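Local structure of CutA1 (Shewanella, 3AHP) at residues B[21-26]-B[74-79]; B[30-34]-B[101-107]. The protein is a trimeric CutA1-family protein, probably involved in divalent-ion tolerance and likely to bind metal ions as its relatives do. All coordinates share one frame; numbering follows the deposited sequence.

Contacts 1 and 2 interleave along the chain, with their centres about 16 Å apart. In contact 1, helix 16-28 lies beside helix 68-78 on the sheet; in contact 2, the loop that leaves helix 16-28 meets the end of helix 96-105. The first helix and its exit therefore touch both later helices in turn. The join is direct: Leu26 O of contact 1 lies 3.1 Å from Leu31 N of contact 2, a probable hydrogen bond at the helix end, and Leu74 CD2 packs against Leu31 CD1 at 4.2 Å. Their centres lie about 9 and 14 Å, respectively, from the chain centre, and contact 2 meets the second subunit more extensively.

Contact 1: residues B[21-26]-B[74-79]; sequences RIATAL and LVITMH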
loop_
_atom_site.group_PDB
_atom_site.type_symbol
_atom_site.label_atom_id
_atom_site.label_comp_id
_atom_site.label_asym_id
_atom_site.label_seq_id
_atom_site.Cartn_x
_atom_site.Cartn_y
_atom_site.Cartn_z
ATOM N N ARG B 21 1.200 -4.721 19.894
ATOM C CA ARG B 21 1.863 -3.985 20.941
ATOM C C ARG B 21 2.328 -2.608 20.433
ATOM O O ARG B 21 2.070 -1.590 21.066
ATOM C CB ARG B 21 3.023 -4.825 21.477
ATOM C CG ARG B 21 3.530 -4.440 22.866
ATOM C CD ARG B 21 4.230 -5.625 23.573
ATOM N NE ARG B 21 5.612 -5.835 23.117
ATOM C CZ ARG B 21 6.081 -6.987 22.629
ATOM N NH1 ARG B 21 5.281 -8.053 22.526
ATOM N NH2 ARG B 21 7.347 -7.067 22.230
ATOM N N ILE B 22 3.008 -2.583 19.292
ATOM C CA ILE B 22 3.438 -1.342 18.678
ATOM C C ILE B 22 2.258 -0.492 18.215
ATOM O O ILE B 22 2.208 0.697 18.517
ATOM C CB ILE B 22 4.447 -1.588 17.522
ATOM C CG1 ILE B 22 5.682 -2.334 18.051
ATOM C CG2 ILE B 22 4.861 -0.266 16.863
ATOM C CD1 ILE B 22 6.577 -2.961 16.988
ATOM N N ALA B 23 1.303 -1.083 17.500
ATOM C CA ALA B 23 0.045 -0.367 17.192
ATOM C C ALA B 23 -0.578 0.351 18.407
ATOM O O ALA B 23 -0.857 1.553 18.351
ATOM C CB ALA B 23 -0.984 -1.313 16.567
ATOM N N THR B 24 -0.824 -0.407 19.475
ATOM C CA THR B 24 -1.397 0.123 20.708
ATOM C C THR B 24 -0.589 1.315 21.254
ATOM O O THR B 24 -1.137 2.379 21.538
ATOM C CB THR B 24 -1.571 -0.999 21.783
ATOM O OG1 THR B 24 -2.436 -2.016 21.278
ATOM C CG2 THR B 24 -2.172 -0.466 23.052
ATOM N N ALA B 25 0.720 1.159 21.343
ATOM C CA ALA B 25 1.556 2.240 21.807
ATOM C C ALA B 25 1.331 3.477 20.934
ATOM O O ALA B 25 1.003 4.563 21.416
ATOM C CB ALA B 25 3.033 1.811 21.809
ATOM N N LEU B 26 1.503 3.288 19.635
ATOM C CA LEU B 26 1.325 4.348 18.664
ATOM C C LEU B 26 -0.004 5.053 18.876
ATOM O O LEU B 26 -0.066 6.279 18.900
ATOM C CB LEU B 26 1.374 3.748 17.261
ATOM C CG LEU B 26 2.568 4.130 16.397
ATOM C CD1 LEU B 26 3.690 4.754 17.207
ATOM C CD2 LEU B 26 3.028 2.934 15.620
ATOM N N LEU B 74 9.730 5.601 18.163
ATOM C CA LEU B 74 8.965 4.591 18.869
ATOM C C LEU B 74 8.966 3.226 18.158
ATOM O O LEU B 74 9.225 2.191 18.786
ATOM C CB LEU B 74 7.533 5.080 19.137
ATOM C CG LEU B 74 6.666 4.218 20.062
ATOM C CD1 LEU B 74 7.432 3.877 21.317
ATOM C CD2 LEU B 74 5.379 4.920 20.447
ATOM N N VAL B 75 8.645 3.209 16.868
ATOM C CA VAL B 75 8.502 1.940 16.181
ATOM C C VAL B 75 9.849 1.224 16.119
ATOM O O VAL B 75 9.955 0.056 16.526
ATOM C CB VAL B 75 7.875 2.068 14.767
ATOM C CG1 VAL B 75 7.933 0.729 14.038
ATOM C CG2 VAL B 75 6.427 2.541 14.867
ATOM N N ILE B 76 10.885 1.949 15.702
ATOM C CA ILE B 76 12.203 1.353 15.528
ATOM C C ILE B 76 12.698 0.734 16.837
ATOM O O ILE B 76 13.172 -0.397 16.838
ATOM C CB ILE B 76 13.242 2.374 14.974
ATOM C CG1 ILE B 76 13.240 2.384 13.444
ATOM C CG2 ILE B 76 14.643 2.044 15.469
ATOM C CD1 ILE B 76 11.865 2.251 12.828
ATOM N N THR B 77 12.563 1.456 17.949
ATOM C CA THR B 77 13.003 0.929 19.236
ATOM C C THR B 77 12.193 -0.221 19.850
ATOM O O THR B 77 12.746 -1.086 20.529
ATOM C CB THR B 77 13.405 2.023 20.293
ATOM O OG1 THR B 77 12.738 1.769 21.528
ATOM C CG2 THR B 77 13.115 3.421 19.830
ATOM N N MET B 78 10.899 -0.272 19.561
ATOM C CA MET B 78 10.069 -1.399 19.992
ATOM C C MET B 78 10.260 -2.639 19.141
ATOM O O MET B 78 9.991 -3.738 19.587
ATOM C CB MET B 78 8.592 -1.013 20.009
ATOM C CG MET B 78 8.285 0.096 20.982
ATOM S SD MET B 78 6.530 0.360 21.283
ATOM C CE MET B 78 5.991 -1.250 21.903
ATOM N N HIS B 79 10.644 -2.452 17.889
ATOM C CA HIS B 79 10.872 -3.557 16.980
ATOM C C HIS B 79 12.090 -4.374 17.409
ATOM O O HIS B 79 13.091 -3.812 17.862
ATOM C CB HIS B 79 11.083 -3.009 15.569
ATOM C CG HIS B 79 10.907 -4.027 14.488
ATOM N ND1 HIS B 79 9.778 -4.085 13.697
ATOM C CD2 HIS B 79 11.725 -5.013 14.050
ATOM C CE1 HIS B 79 9.917 -5.050 12.809
ATOM N NE2 HIS B 79 11.088 -5.627 13.001
#
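Ile22 and Leu26 pack on Leu74, Val75 and Met78 where helix 16-28 runs beside helix 68-78. This is the helix pair of the ferredoxin-like fold that CutA1 shares with GlnB-like proteins: two helices lying on one side of an antiparallel sheet, here with an angle of 148° between their directions and local axes 10.3 Å apart.

The closely packed part lies toward the sheet. Val75 CG2 is the shared point, touching Leu26 CD2 at 3.5 Å and Ile22 CG2 at 3.8 Å, while both neighbours lie about at right angles across the valine. With CG1 beside the backbone N (chi1 -59°), the CG2 methyl of Ile22 stands anti to that N, which turns it to Val75 and leaves the longer CG1-CD1 arm for Met78. Branched residues suit this place because each presents two methyl-bearing arms to different neighbours. Beneath them, Leu26 touches Ile61 and Val75 touches Phe86, joining the helix pair to strands 50-64 and 86-94.

Farther from the sheet the contact is looser and partly open to solvent. Ala25 is small enough to let both partners approach its CB, Leu74 CD2 at 4.1 Å and Met78 SD at 3.8 Å. The aliphatic stem of the exposed Arg21 borders this side, a residue that can line an apolar contact with its methylenes while its charged end extends beyond them. Unbranched Met78 reaches across to the other helix: its side chain slides past that of Ile22 in the opposite direction, with Met78 CB against Ile22 CG1, and the chain then bends at its last torsion (chi3 59°), turning the terminal methyl from Ala25 toward the preceding turn, where Met78 CE lies 4.0 Å from the backbone Arg21 O.

Contact 2: residues B[30-34]-B[101-107]; sequences KLAAC and WIKDNSP
The indole of Trp101 carries the methyl of Ala33 over one face: Ala33 CB stands 4.1 Å from the centroid of the six-membered ring and 15° off its normal, a CH-pi contact. Cys34 CB approaches the same ring obliquely, 4.0 Å from Trp101 CH2, and that ring carbon also meets the backbone Ala33 O. With CG anti to the backbone N (chi1 172°), the indole swings out from its helix to meet the loop. Alanine suits the loop side because its short methyl, Ala33 CB, can lie over the ring and still come within 3.9 Å of Ile102 CA, close to the helix backbone.

The other flat group is the Asn105 amide; its OD1 lies near the Lys30 methylenes, the two side chains crossing at about a right angle. Lys30 closes helix 16-28 in a Schellman motif with positive phi, and this turn delivers the loop to the end of helix 96-105. There Lys30 CB lies 3.5 Å from Asn105 O, and Lys30 CD rests 3.7 Å from Pro107 CG, a rigid apolar ring matched to aliphatic methylenes. The ammonium goes on to Asn49 of the second subunit, where Gln46 also packs on Trp101. A serine in place of Trp101 would probably leave Ala33 CB and Cys34 CB without their aromatic cover and Gln46 of the second subunit without its indole neighbour. Cys34 itself enters a beta ladder with that subunit.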
loop_
_atom_site.group_PDB
_atom_site.type_symbol
_atom_site.label_atom_id
_atom_site.label_comp_id
_atom_site.label_asym_id
_atom_site.label_seq_id
_atom_site.Cartn_x
_atom_site.Cartn_y
_atom_site.Cartn_z
ATOM N N LYS B 30 -1.110 8.785 20.948
ATOM C CA LYS B 30 -1.710 9.677 19.960
ATOM C C LYS B 30 -0.682 10.175 18.936
ATOM O O LYS B 30 -0.712 11.339 18.526
ATOM C CB LYS B 30 -2.378 10.868 20.647
ATOM C CG LYS B 30 -3.535 10.514 21.594
ATOM C CD LYS B 30 -4.072 11.791 22.266
ATOM C CE LYS B 30 -4.717 11.510 23.618
ATOM N NZ LYS B 30 -6.185 11.275 23.514
ATOM N N LEU B 31 0.213 9.291 18.501
ATOM C CA LEU B 31 1.129 9.630 17.427
ATOM C C LEU B 31 0.553 9.281 16.057
ATOM O O LEU B 31 0.752 9.988 15.072
ATOM C CB LEU B 31 2.479 8.977 17.668
ATOM C CG LEU B 31 3.176 9.678 18.836
ATOM C CD1 LEU B 31 4.304 8.855 19.430
ATOM C CD2 LEU B 31 3.661 11.081 18.432
ATOM N N ALA B 32 -0.259 8.242 16.032
ATOM C CA ALA B 32 -0.942 7.850 14.833
ATOM C C ALA B 32 -2.410 7.810 15.189
ATOM O O ALA B 32 -2.781 7.238 16.218
ATOM C CB ALA B 32 -0.468 6.468 14.380
ATOM N N ALA B 33 -3.239 8.397 14.324
ATOM C CA ALA B 33 -4.684 8.374 14.516
ATOM C C ALA B 33 -5.164 6.956 14.364
ATOM O O ALA B 33 -6.018 6.501 15.134
ATOM C CB ALA B 33 -5.386 9.282 13.517
ATOM N N CYS B 34 -4.572 6.250 13.399
ATOM C CA CYS B 34 -4.998 4.900 13.057
ATOM C C CYS B 34 -3.875 4.034 12.511
ATOM O O CYS B 34 -3.036 4.490 11.710
ATOM C CB CYS B 34 -6.134 4.919 12.045
ATOM S SG CYS B 34 -6.541 3.267 11.441
ATOM N N TRP B 101 -9.501 14.554 10.909
ATOM C CA TRP B 101 -9.507 13.708 12.093
ATOM C C TRP B 101 -8.107 13.295 12.496
ATOM O O TRP B 101 -7.771 13.313 13.683
ATOM C CB TRP B 101 -10.344 12.462 11.848
ATOM C CG TRP B 101 -10.267 11.439 12.945
ATOM C CD1 TRP B 101 -10.738 11.568 14.218
ATOM C CD2 TRP B 101 -9.779 10.097 12.834
ATOM N NE1 TRP B 101 -10.559 10.394 14.913
ATOM C CE2 TRP B 101 -9.970 9.476 14.087
ATOM C CE3 TRP B 101 -9.208 9.354 11.791
ATOM C CZ2 TRP B 101 -9.616 8.148 14.327
ATOM C CZ3 TRP B 101 -8.823 8.047 12.040
ATOM C CH2 TRP B 101 -9.028 7.457 13.301
ATOM N N ILE B 102 -7.320 12.887 11.498
ATOM C CA ILE B 102 -5.889 12.678 11.647
ATOM C C ILE B 102 -5.209 13.898 12.207
ATOM O O ILE B 102 -4.405 13.791 13.114
ATOM C CB ILE B 102 -5.224 12.326 10.304
ATOM C CG1 ILE B 102 -5.816 11.025 9.749
ATOM C CG2 ILE B 102 -3.711 12.210 10.479
ATOM C CD1 ILE B 102 -5.283 10.618 8.361
ATOM N N LYS B 103 -5.495 15.052 11.617
ATOM C CA LYS B 103 -4.944 16.334 12.066
ATOM C C LYS B 103 -5.319 16.672 13.522
ATOM O O LYS B 103 -4.485 17.150 14.293
ATOM C CB LYS B 103 -5.352 17.446 11.084
ATOM C CG LYS B 103 -5.060 18.864 11.525
ATOM C CD LYS B 103 -3.778 19.395 10.937
ATOM C CE LYS B 103 -3.713 20.916 11.054
ATOM N NZ LYS B 103 -4.028 21.567 9.748
ATOM N N ASP B 104 -6.539 16.327 13.918
ATOM C CA ASP B 104 -7.065 16.704 15.225
ATOM C C ASP B 104 -6.683 15.750 16.337
ATOM O O ASP B 104 -6.882 16.057 17.504
ATOM C CB ASP B 104 -8.584 16.792 15.182
ATOM C CG ASP B 104 -9.063 18.019 14.478
ATOM O OD1 ASP B 104 -8.310 19.023 14.443
ATOM O OD2 ASP B 104 -10.182 17.956 13.932
ATOM N N ASN B 105 -6.239 14.553 15.978
ATOM C CA ASN B 105 -5.951 13.525 16.966
ATOM C C ASN B 105 -4.512 13.587 17.464
ATOM O O ASN B 105 -4.149 12.939 18.449
ATOM C CB ASN B 105 -6.262 12.147 16.402
ATOM C CG ASN B 105 -6.578 11.145 17.483
ATOM O OD1 ASN B 105 -5.676 10.622 18.146
ATOM N ND2 ASN B 105 -7.867 10.876 17.682
ATOM N N SER B 106 -3.705 14.399 16.799
ATOM C CA SER B 106 -2.373 14.686 17.272
ATOM C C SER B 106 -2.364 15.969 18.107
ATOM O O SER B 106 -2.504 17.063 17.564
ATOM C CB SER B 106 -1.424 14.792 16.082
ATOM O OG SER B 106 -0.631 15.961 16.145
ATOM N N PRO B 107 -2.211 15.836 19.442
ATOM C CA PRO B 107 -2.272 16.996 20.353
ATOM C C PRO B 107 -1.246 18.055 19.973
ATOM O O PRO B 107 -0.179 17.723 19.453
ATOM C CB PRO B 107 -1.924 16.396 21.721
ATOM C CG PRO B 107 -2.210 14.933 21.585
ATOM C CD PRO B 107 -1.885 14.590 20.161
#